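PDB 4XHC: alpha-L-rhamnosidase from Klebsiella oxytoca, which releases terminal alpha-L-rhamnose from rhamnosides by hydrolysis, as a two-domain glycoside hydrolase of family GH78, captured here with rhamnose bound. Local coordinates for residues D281-A286 against R333-L338; C270-A275 against R326-T331; L107-Q112 against L189-I194; H123-F128 against K177-A182. One frame throughout, in Å; residues are numbered along the deposited sequence.

Overall arrangement
From the N terminus the first pair of contacts builds the beta-sandwich domain. Strand 106-115 leads into strand 122-129, which contact 4 joins to strand 175-182; the next strand, 187-200, returns to 106-115 in contact 3, so contact 4 nests inside the loop closed by contact 3. Their apolar faces meet, Leu-189 on Leu-124 and Phe-191 on Val-178, linking two sheets. Further along, in the helical catalytic domain, contacts 2 and 1 cross: segments 270-275 and 281-286 come in turn, then helix 322-340 meets both. Val-284 touches Phe-274 and Thr-331 there. At their nearest atoms the two pairs remain about 25 Å apart.

Contact 1 of 4, residues D281-A286 against R333-L338; sequences DGMVSA and RRQVEL
Gln-335 reaches from helix 322-340 to grip the loop 281-286 by its backbone, beside an Asx turn at Asp-281, in the helical catalytic domain. Two hydrogen bonds carry the polar part. NE2 of Gln-335 gives its N-H to O of Gly-282 at 3.0 Å, with the acceptor almost in the plane of the amide. The other end of that amide, OE1, receives N of Val-284, also at 3.0 Å; the bond is straight at the hydrogen (173°), although the donor stands above the carbonyl plane. Using both ends fixes which way the amide is flipped, and the bend at chi2 (-40°) brings the group to the loop. Ser-305 also bonds OE1, and NE2 has a second acceptor in Thr-331 O of its own helix.

The turn itself is local: N of Met-283 bonds to OD1 of Asp-281, whose carboxylate also forms a salt bridge with Arg-279. Gly-282 sits at a positive phi (99°), its backbone running past the side chain of Arg-334. That arginine belongs to a salt-bridge network with Glu-337 and Arg-333 along the helix surface.

Van der Waals contacts flank the bonds. Both methyls of Val-284 lie against the Gln-335 amide, CG1 being 3.6 Å from NE2. One turn further on, Leu-338 leans toward the loop in an apolar contact, and its CD1 methyl rests 3.7 Å from CB of Met-283.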
# COMPACT_ATOMS: atom_id res chain seq x y z
N ASP A 281 30.16 -12.60 -26.60
CA ASP A 281 30.60 -12.54 -28.00
C ASP A 281 30.57 -11.12 -28.60
O ASP A 281 30.85 -10.95 -29.78
CB ASP A 281 29.78 -13.50 -28.87
CG ASP A 281 28.35 -13.03 -29.11
OD1 ASP A 281 27.88 -12.10 -28.41
OD2 ASP A 281 27.70 -13.58 -30.01
N GLY A 282 30.20 -10.12 -27.79
CA GLY A 282 30.24 -8.72 -28.22
C GLY A 282 28.92 -8.10 -28.66
O GLY A 282 28.88 -6.90 -28.91
N MET A 283 27.85 -8.88 -28.76
CA MET A 283 26.55 -8.33 -29.17
C MET A 283 25.89 -7.47 -28.09
O MET A 283 25.80 -7.86 -26.93
CB MET A 283 25.56 -9.44 -29.58
CG MET A 283 24.35 -8.92 -30.35
SD MET A 283 23.26 -10.26 -30.85
CE MET A 283 21.87 -9.38 -31.59
N VAL A 284 25.40 -6.30 -28.50
CA VAL A 284 24.72 -5.40 -27.58
C VAL A 284 23.29 -5.88 -27.33
O VAL A 284 22.68 -6.51 -28.20
CB VAL A 284 24.69 -3.94 -28.09
CG1 VAL A 284 26.10 -3.43 -28.35
CG2 VAL A 284 23.84 -3.81 -29.34
N SER A 285 22.79 -5.62 -26.13
CA SER A 285 21.44 -6.00 -25.76
C SER A 285 20.41 -5.09 -26.39
O SER A 285 20.72 -4.01 -26.88
CB SER A 285 21.30 -6.00 -24.24
OG SER A 285 22.26 -6.87 -23.68
N ALA A 286 19.16 -5.54 -26.37
CA ALA A 286 18.06 -4.76 -26.91
C ALA A 286 17.74 -3.59 -25.98
O ALA A 286 17.31 -2.53 -26.44
CB ALA A 286 16.84 -5.63 -27.11
N ARG A 333 31.24 -1.96 -35.35
CA ARG A 333 31.77 -2.94 -36.29
C ARG A 333 31.41 -4.37 -35.91
O ARG A 333 31.09 -5.19 -36.77
CB ARG A 333 33.29 -2.82 -36.40
CG ARG A 333 33.94 -3.82 -37.34
CD ARG A 333 35.45 -3.74 -37.27
NE ARG A 333 35.92 -4.13 -35.94
CZ ARG A 333 37.05 -3.71 -35.38
NH1 ARG A 333 37.87 -2.86 -36.01
NH2 ARG A 333 37.38 -4.13 -34.17
N ARG A 334 31.47 -4.68 -34.61
CA ARG A 334 31.18 -6.04 -34.14
C ARG A 334 29.71 -6.42 -34.36
O ARG A 334 29.41 -7.59 -34.60
CB ARG A 334 31.53 -6.16 -32.65
CG ARG A 334 31.50 -7.58 -32.11
CD ARG A 334 32.86 -8.26 -32.17
NE ARG A 334 32.74 -9.65 -31.72
CZ ARG A 334 32.41 -10.69 -32.49
NH1 ARG A 334 32.19 -10.53 -33.80
NH2 ARG A 334 32.31 -11.90 -31.97
N GLN A 335 28.81 -5.44 -34.30
CA GLN A 335 27.40 -5.72 -34.53
C GLN A 335 27.18 -6.17 -35.98
O GLN A 335 26.36 -7.04 -36.25
CB GLN A 335 26.51 -4.50 -34.23
CG GLN A 335 26.64 -3.93 -32.82
CD GLN A 335 26.76 -4.98 -31.73
OE1 GLN A 335 25.82 -5.72 -31.46
NE2 GLN A 335 27.90 -5.03 -31.06
N VAL A 336 27.95 -5.57 -36.89
CA VAL A 336 27.91 -5.95 -38.30
C VAL A 336 28.53 -7.32 -38.53
O VAL A 336 27.96 -8.11 -39.25
CB VAL A 336 28.61 -4.89 -39.17
CG1 VAL A 336 28.62 -5.33 -40.63
CG2 VAL A 336 27.93 -3.54 -39.03
N GLU A 337 29.69 -7.60 -37.94
CA GLU A 337 30.34 -8.92 -38.08
C GLU A 337 29.32 -10.00 -37.73
O GLU A 337 29.12 -10.95 -38.47
CB GLU A 337 31.59 -9.08 -37.18
CG GLU A 337 32.90 -8.37 -37.62
CD GLU A 337 33.99 -8.33 -36.50
OE1 GLU A 337 34.08 -9.29 -35.69
OE2 GLU A 337 34.77 -7.35 -36.41
N LEU A 338 28.66 -9.83 -36.58
CA LEU A 338 27.70 -10.82 -36.08
C LEU A 338 26.44 -10.92 -36.94
O LEU A 338 26.02 -12.02 -37.29
CB LEU A 338 27.31 -10.52 -34.64
CG LEU A 338 28.43 -10.73 -33.63
CD1 LEU A 338 28.05 -10.10 -32.30
CD2 LEU A 338 28.77 -12.21 -33.46

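Contact 2 of 4, residues C270-A275 against R326-T331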
# COMPACT_ATOMS: atom_id res chain seq x y z
N CYS A 270 23.87 7.16 -23.38
CA CYS A 270 23.09 5.99 -23.73
C CYS A 270 23.85 5.09 -24.70
O CYS A 270 23.74 3.87 -24.63
CB CYS A 270 21.69 6.39 -24.21
SG CYS A 270 20.67 7.09 -22.85
N LEU A 271 24.67 5.69 -25.57
CA LEU A 271 25.60 4.91 -26.40
C LEU A 271 26.61 4.12 -25.57
O LEU A 271 26.85 2.95 -25.85
CB LEU A 271 26.35 5.80 -27.39
CG LEU A 271 25.64 6.13 -28.71
CD1 LEU A 271 26.32 7.30 -29.41
CD2 LEU A 271 25.57 4.91 -29.62
N TYR A 272 27.19 4.75 -24.56
CA TYR A 272 28.20 4.09 -23.73
C TYR A 272 27.59 3.02 -22.83
O TYR A 272 28.27 2.07 -22.44
CB TYR A 272 28.99 5.10 -22.88
CG TYR A 272 30.18 5.70 -23.60
CD1 TYR A 272 31.41 5.05 -23.63
CD2 TYR A 272 30.08 6.92 -24.26
CE1 TYR A 272 32.50 5.59 -24.30
CE2 TYR A 272 31.16 7.47 -24.93
CZ TYR A 272 32.37 6.81 -24.95
OH TYR A 272 33.43 7.38 -25.61
N LEU A 273 26.31 3.17 -22.49
CA LEU A 273 25.63 2.16 -21.69
C LEU A 273 25.50 0.85 -22.47
O LEU A 273 25.90 -0.20 -21.98
CB LEU A 273 24.26 2.66 -21.24
CG LEU A 273 24.23 3.67 -20.08
CD1 LEU A 273 22.84 4.25 -19.91
CD2 LEU A 273 24.70 3.02 -18.79
N PHE A 274 24.95 0.92 -23.67
CA PHE A 274 24.82 -0.27 -24.52
C PHE A 274 26.18 -0.90 -24.82
O PHE A 274 26.29 -2.12 -24.86
CB PHE A 274 24.12 0.05 -25.83
CG PHE A 274 22.63 0.17 -25.70
CD1 PHE A 274 21.85 -0.96 -25.61
CD2 PHE A 274 22.02 1.41 -25.69
CE1 PHE A 274 20.47 -0.87 -25.50
CE2 PHE A 274 20.65 1.52 -25.57
CZ PHE A 274 19.87 0.38 -25.48
N ALA A 275 27.21 -0.08 -25.02
CA ALA A 275 28.55 -0.58 -25.30
C ALA A 275 29.25 -1.17 -24.07
O ALA A 275 30.14 -2.02 -24.20
CB ALA A 275 29.40 0.53 -25.90
N ARG A 326 35.26 7.33 -32.49
CA ARG A 326 36.43 6.48 -32.61
C ARG A 326 36.49 5.42 -31.51
O ARG A 326 36.85 4.28 -31.78
CB ARG A 326 37.72 7.31 -32.60
CG ARG A 326 39.02 6.50 -32.60
CD ARG A 326 40.24 7.40 -32.63
NE ARG A 326 40.41 8.02 -33.94
CZ ARG A 326 40.16 9.31 -34.25
NH1 ARG A 326 39.73 10.18 -33.34
NH2 ARG A 326 40.37 9.72 -35.50
N GLU A 327 36.16 5.79 -30.28
CA GLU A 327 36.23 4.85 -29.17
C GLU A 327 35.19 3.73 -29.30
O GLU A 327 35.47 2.57 -29.00
CB GLU A 327 36.08 5.59 -27.83
CG GLU A 327 36.48 4.74 -26.62
CD GLU A 327 36.64 5.55 -25.33
OE1 GLU A 327 35.63 6.08 -24.82
OE2 GLU A 327 37.78 5.61 -24.82
N LEU A 328 34.01 4.07 -29.79
CA LEU A 328 32.91 3.12 -29.87
C LEU A 328 32.77 2.41 -31.22
O LEU A 328 31.92 1.53 -31.35
CB LEU A 328 31.59 3.83 -29.53
CG LEU A 328 31.47 4.32 -28.08
CD1 LEU A 328 30.07 4.85 -27.81
CD2 LEU A 328 31.82 3.22 -27.09
N TRP A 329 33.60 2.77 -32.20
CA TRP A 329 33.55 2.14 -33.52
C TRP A 329 33.68 0.61 -33.46
O TRP A 329 32.89 -0.09 -34.09
CB TRP A 329 34.59 2.77 -34.46
CG TRP A 329 34.98 1.90 -35.63
CD1 TRP A 329 36.21 1.38 -35.89
CD2 TRP A 329 34.12 1.46 -36.69
NE1 TRP A 329 36.17 0.64 -37.04
CE2 TRP A 329 34.90 0.67 -37.56
CE3 TRP A 329 32.77 1.65 -36.99
CZ2 TRP A 329 34.39 0.08 -38.70
CZ3 TRP A 329 32.25 1.05 -38.13
CH2 TRP A 329 33.06 0.28 -38.97
N PRO A 330 34.66 0.08 -32.71
CA PRO A 330 34.74 -1.38 -32.58
C PRO A 330 33.45 -2.05 -32.14
O PRO A 330 33.13 -3.13 -32.64
CB PRO A 330 35.85 -1.58 -31.55
CG PRO A 330 36.75 -0.40 -31.73
CD PRO A 330 35.87 0.74 -32.15
N THR A 331 32.70 -1.44 -31.23
CA THR A 331 31.39 -1.98 -30.84
C THR A 331 30.46 -2.03 -32.07
O THR A 331 29.83 -3.06 -32.34
CB THR A 331 30.74 -1.18 -29.68
OG1 THR A 331 31.51 -1.32 -28.48
CG2 THR A 331 29.34 -1.70 -29.36
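The Tyr-272 ring has Leu-328 over one face and Glu-327 at its edge. CD1 of Leu-328 stands above the middle of the ring in a CH-pi contact, 4.0 Å from the centroid and only 8° off the normal. At the rim, Tyr-272 OH donates to OE1 of Glu-327 across 2.7 Å. The carboxylate is turned perpendicular to the ring and is met on the anti side of OE1, somewhat out of its own plane. Glu-327 gets there by stretching out: its CG is anti to the backbone N (chi1 -166°) and the chain stays extended beyond it. Thr-42 and Ala-43 of helix 37-45 also touch the tyrosine.

Leu-328 uses both of its methyls. While CD1 covers the ring and also meets CB of Leu-271 at 3.9 Å, CD2 drops between CE1 of Tyr-272 and CB of Ala-275, 3.8 Å from the latter. Toward the C-terminal ends of the two segments, Thr-331 places OG1 3.8 Å from CB of Ala-275, where the backbones come nearest. Helix 326-331 is kinked here: Pro-330 has no N-H to give, and the N of Thr-331 also lacks a bond to the turn before.

The short axes lie 10.6 Å apart and run in broadly the same direction, at 40°. Helix 302-319 packs against both Leu-271 and Thr-331. Such like-directed packing of helices well separated in the chain fits the (alpha/alpha)6 barrel of six-hairpin glycosidases.

Contact 3 of 4, residues L107-Q112 against L189-I194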
# COMPACT_ATOMS: atom_id res chain seq x y z
N LEU A 107 3.38 12.31 -6.29
CA LEU A 107 2.15 12.88 -5.71
C LEU A 107 2.34 13.40 -4.27
O LEU A 107 2.95 12.73 -3.43
CB LEU A 107 1.04 11.84 -5.74
CG LEU A 107 -0.38 12.34 -5.44
CD1 LEU A 107 -0.92 13.21 -6.57
CD2 LEU A 107 -1.32 11.17 -5.21
N HIS A 108 1.81 14.59 -4.00
CA HIS A 108 1.83 15.21 -2.67
C HIS A 108 0.41 15.64 -2.36
O HIS A 108 -0.24 16.23 -3.21
CB HIS A 108 2.77 16.44 -2.68
CG HIS A 108 2.75 17.25 -1.41
ND1 HIS A 108 2.50 18.61 -1.41
CD2 HIS A 108 2.98 16.92 -0.12
CE1 HIS A 108 2.56 19.07 -0.17
NE2 HIS A 108 2.85 18.06 0.63
N PHE A 109 -0.09 15.33 -1.16
CA PHE A 109 -1.37 15.89 -0.70
C PHE A 109 -1.46 16.03 0.82
O PHE A 109 -0.74 15.38 1.56
CB PHE A 109 -2.56 15.07 -1.23
CG PHE A 109 -2.63 13.67 -0.69
CD1 PHE A 109 -3.15 13.42 0.57
CD2 PHE A 109 -2.18 12.60 -1.45
CE1 PHE A 109 -3.21 12.13 1.07
CE2 PHE A 109 -2.24 11.31 -0.96
CZ PHE A 109 -2.75 11.07 0.30
N LEU A 110 -2.34 16.92 1.26
CA LEU A 110 -2.63 17.09 2.68
C LEU A 110 -4.08 16.72 2.91
O LEU A 110 -4.93 17.02 2.07
CB LEU A 110 -2.44 18.55 3.13
CG LEU A 110 -1.10 19.27 2.96
CD1 LEU A 110 -1.14 20.56 3.78
CD2 LEU A 110 0.08 18.42 3.39
N CYS A 111 -4.37 16.10 4.04
CA CYS A 111 -5.75 15.84 4.42
C CYS A 111 -5.93 15.82 5.93
O CYS A 111 -4.96 15.65 6.67
CB CYS A 111 -6.26 14.53 3.79
SG CYS A 111 -5.45 13.02 4.36
N GLN A 112 -7.17 15.99 6.37
CA GLN A 112 -7.50 16.18 7.78
C GLN A 112 -8.90 15.69 8.14
O GLN A 112 -9.74 15.45 7.28
CB GLN A 112 -7.41 17.67 8.12
CG GLN A 112 -8.34 18.55 7.30
CD GLN A 112 -8.13 20.02 7.56
OE1 GLN A 112 -7.01 20.51 7.56
NE2 GLN A 112 -9.22 20.74 7.79
N LEU A 189 -13.36 12.54 6.11
CA LEU A 189 -12.06 12.93 5.61
C LEU A 189 -12.19 14.12 4.66
O LEU A 189 -13.16 14.23 3.91
CB LEU A 189 -11.41 11.75 4.90
CG LEU A 189 -9.91 11.89 4.68
CD1 LEU A 189 -9.15 11.87 6.00
CD2 LEU A 189 -9.41 10.81 3.75
N GLN A 190 -11.20 15.01 4.67
CA GLN A 190 -11.26 16.27 3.95
C GLN A 190 -9.88 16.62 3.40
O GLN A 190 -8.95 16.84 4.17
CB GLN A 190 -11.75 17.35 4.91
CG GLN A 190 -11.87 18.76 4.34
CD GLN A 190 -12.56 19.71 5.32
OE1 GLN A 190 -12.48 19.56 6.55
NE2 GLN A 190 -13.23 20.71 4.77
N PHE A 191 -9.74 16.67 2.08
CA PHE A 191 -8.46 17.02 1.44
C PHE A 191 -8.34 18.53 1.34
O PHE A 191 -9.31 19.20 1.02
CB PHE A 191 -8.39 16.41 0.05
CG PHE A 191 -8.31 14.91 0.06
CD1 PHE A 191 -9.45 14.15 0.15
CD2 PHE A 191 -7.09 14.27 0.01
CE1 PHE A 191 -9.38 12.77 0.18
CE2 PHE A 191 -7.00 12.90 0.03
CZ PHE A 191 -8.15 12.15 0.11
N THR A 192 -7.16 19.06 1.62
CA THR A 192 -6.95 20.52 1.56
C THR A 192 -5.96 20.94 0.46
O THR A 192 -5.89 22.12 0.12
CB THR A 192 -6.50 21.12 2.91
OG1 THR A 192 -5.15 20.73 3.21
CG2 THR A 192 -7.42 20.68 4.05
N GLN A 193 -5.18 20.00 -0.07
CA GLN A 193 -4.24 20.34 -1.14
C GLN A 193 -3.82 19.09 -1.86
O GLN A 193 -3.58 18.07 -1.24
CB GLN A 193 -3.01 21.04 -0.58
CG GLN A 193 -1.83 21.08 -1.54
CD GLN A 193 -0.71 21.98 -1.06
OE1 GLN A 193 -0.62 22.32 0.14
NE2 GLN A 193 0.18 22.35 -1.98
N ILE A 194 -3.72 19.18 -3.18
CA ILE A 194 -3.22 18.08 -3.99
C ILE A 194 -2.36 18.63 -5.11
O ILE A 194 -2.77 19.55 -5.80
CB ILE A 194 -4.36 17.25 -4.61
CG1 ILE A 194 -5.34 16.79 -3.52
CG2 ILE A 194 -3.78 16.06 -5.38
CD1 ILE A 194 -6.42 15.84 -4.00
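Phe-109 and Phe-191 meet on the inner face of an antiparallel strand pair in the beta-sandwich domain, a pair interrupted by a beta bulge. The rings form an offset edge-to-face pair: Phe-191 turns its edge toward the face of Phe-109, with centroids 5.7 Å apart and planes at 64°. One face of Phe-191 is covered by CB of Cys-111, 3.9 Å from CD2, and the cysteine sulfur lies obliquely to the same ring. The sulfur is placed there by the Cys-111 torsion (chi1 66°), which sets SG between the backbone N and the carbonyl carbon. At the root of the Phe-109 side chain, CB packs on CG1 of Ile-194. Leu-156 and Leu-158 of strand 153-158, from the second sheet, cover Phe-109 and Cys-111.

The bulge lies between Leu-110 and Cys-111, where Thr-192 is the additional residue. Leu-110 therefore bonds to two successive residues, its N to Gln-193 O at 3.0 Å and its O to Thr-192 N at 3.1 Å. Beyond the bulge, Gln-112 N bonds to Gln-190 O, and the return bond is weak.

On the outer face, Leu-110 and Gln-193 run side by side, pointing the same way. Gln-112 and Gln-190 do likewise, but their amide planes are nearly perpendicular, at 89°. The Gln-112 amide instead lies across Thr-192, whose CG2 methyl comes 3.5 Å from OE1.

Contact 4 of 4, residues H123-F128 against K177-A182; sequences HLQLTF and KVEVKA
Leu-124 faces Val-180 and Leu-126 faces Val-178, as non-hydrogen-bonded pairs, on the closely packed side of this antiparallel strand pair, the side turned into the beta-sandwich. CD2 of Leu-124 meets CG2 of Val-180 at 3.8 Å. One step along, CD2 of Leu-126 nestles against both methyls of Val-178, and those two side chains run side by side, pointing the same way. Leu-189 and Phe-191 of strand 187-200 press on this layer from the opposing sheet.

Backbone bonding is regular in the middle: Gln-125 and Glu-179 exchange two bonds, each of 3.0 Å; Thr-127 and Lys-177 likewise exchange two bonds. At the end lies a classic beta bulge, with Lys-181 and Ala-182 both facing His-123. Its O takes Ala-182 N at 3.3 Å and, weakly, Lys-181 N, while its own N gives a nearly straight bond (175°) to Ala-182 O.

The other side is looser, polar and partly open to solvent. There Lys-181 lays its CB over one face of the His-123 imidazole, 3.7 Å from the centroid, then bends at chi2 (-72°) so that CE passes 3.6 Å from OE1 of Gln-125. Its NZ forms a long salt bridge to Glu-179 OE2. Trp-157 stacks on His-123, which Ser-149 of the second subunit also touches.

Asp-155 takes one bond from His-123 NE2 and another from Gln-125 NE2. A carboxylate there would be expected to favour a protonated His-123, whereas the nearby lysine would oppose it, and the two bonds fix how the imidazole and the amide are turned.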
# COMPACT_ATOMS: atom_id res chain seq x y z
N HIS A 123 -8.54 4.51 5.46
CA HIS A 123 -8.06 3.63 4.41
C HIS A 123 -8.47 4.19 3.05
O HIS A 123 -9.65 4.29 2.74
CB HIS A 123 -8.62 2.22 4.64
CG HIS A 123 -8.33 1.25 3.54
ND1 HIS A 123 -9.05 0.08 3.37
CD2 HIS A 123 -7.40 1.26 2.55
CE1 HIS A 123 -8.58 -0.58 2.33
NE2 HIS A 123 -7.58 0.11 1.81
N LEU A 124 -7.48 4.56 2.25
CA LEU A 124 -7.71 5.12 0.92
C LEU A 124 -7.18 4.19 -0.13
O LEU A 124 -6.31 3.38 0.13
CB LEU A 124 -6.98 6.44 0.75
CG LEU A 124 -7.29 7.57 1.72
CD1 LEU A 124 -6.29 8.69 1.51
CD2 LEU A 124 -8.71 8.06 1.54
N GLN A 125 -7.69 4.36 -1.35
CA GLN A 125 -7.18 3.68 -2.52
C GLN A 125 -7.02 4.69 -3.64
O GLN A 125 -7.98 5.40 -3.98
CB GLN A 125 -8.16 2.60 -2.97
CG GLN A 125 -7.98 2.12 -4.40
CD GLN A 125 -8.14 0.64 -4.51
OE1 GLN A 125 -9.11 0.13 -5.08
NE2 GLN A 125 -7.18 -0.08 -3.95
N LEU A 126 -5.82 4.74 -4.23
CA LEU A 126 -5.52 5.65 -5.33
C LEU A 126 -5.29 4.87 -6.61
O LEU A 126 -4.68 3.81 -6.59
CB LEU A 126 -4.27 6.46 -5.01
CG LEU A 126 -4.23 7.19 -3.67
CD1 LEU A 126 -3.00 8.06 -3.62
CD2 LEU A 126 -5.47 8.04 -3.45
N THR A 127 -5.78 5.40 -7.73
CA THR A 127 -5.59 4.78 -9.04
C THR A 127 -5.20 5.86 -10.04
O THR A 127 -5.80 6.93 -10.08
CB THR A 127 -6.87 4.07 -9.50
OG1 THR A 127 -7.37 3.28 -8.43
CG2 THR A 127 -6.60 3.17 -10.67
N PHE A 128 -4.17 5.57 -10.84
CA PHE A 128 -3.59 6.55 -11.74
C PHE A 128 -3.75 6.10 -13.19
O PHE A 128 -3.49 4.94 -13.51
CB PHE A 128 -2.10 6.67 -11.47
CG PHE A 128 -1.76 7.09 -10.08
CD1 PHE A 128 -1.68 6.16 -9.05
CD2 PHE A 128 -1.45 8.42 -9.80
CE1 PHE A 128 -1.33 6.55 -7.77
CE2 PHE A 128 -1.11 8.81 -8.52
CZ PHE A 128 -1.04 7.87 -7.50
N LYS A 177 -7.86 8.75 -9.50
CA LYS A 177 -9.05 8.40 -8.76
C LYS A 177 -8.68 8.25 -7.30
O LYS A 177 -7.70 7.59 -6.98
CB LYS A 177 -9.63 7.08 -9.25
CG LYS A 177 -10.89 6.64 -8.53
CD LYS A 177 -11.58 5.53 -9.30
CE LYS A 177 -12.69 4.91 -8.48
NZ LYS A 177 -13.28 3.76 -9.20
N VAL A 178 -9.49 8.85 -6.43
CA VAL A 178 -9.28 8.80 -4.99
C VAL A 178 -10.55 8.26 -4.34
O VAL A 178 -11.62 8.85 -4.45
CB VAL A 178 -8.99 10.19 -4.42
CG1 VAL A 178 -8.75 10.11 -2.91
CG2 VAL A 178 -7.80 10.81 -5.12
N GLU A 179 -10.40 7.14 -3.64
CA GLU A 179 -11.51 6.44 -3.04
C GLU A 179 -11.29 6.32 -1.53
O GLU A 179 -10.23 5.89 -1.08
CB GLU A 179 -11.59 5.06 -3.67
CG GLU A 179 -12.86 4.26 -3.38
CD GLU A 179 -13.04 3.08 -4.33
OE1 GLU A 179 -12.13 2.82 -5.19
OE2 GLU A 179 -14.09 2.41 -4.20
N VAL A 180 -12.28 6.71 -0.75
CA VAL A 180 -12.23 6.46 0.69
C VAL A 180 -12.86 5.09 0.93
O VAL A 180 -14.08 4.95 0.89
CB VAL A 180 -12.95 7.57 1.49
CG1 VAL A 180 -12.80 7.32 2.98
CG2 VAL A 180 -12.39 8.94 1.14
N LYS A 181 -12.01 4.08 1.12
CA LYS A 181 -12.47 2.71 1.33
C LYS A 181 -13.13 2.52 2.68
O LYS A 181 -14.13 1.83 2.79
CB LYS A 181 -11.30 1.72 1.24
CG LYS A 181 -10.82 1.45 -0.18
CD LYS A 181 -11.83 0.61 -0.93
CE LYS A 181 -11.22 0.04 -2.19
NZ LYS A 181 -12.28 -0.58 -3.03
N ALA A 182 -12.53 3.12 3.71
CA ALA A 182 -13.05 2.98 5.06
C ALA A 182 -12.55 4.06 6.00
O ALA A 182 -11.37 4.34 6.07
CB ALA A 182 -12.69 1.62 5.62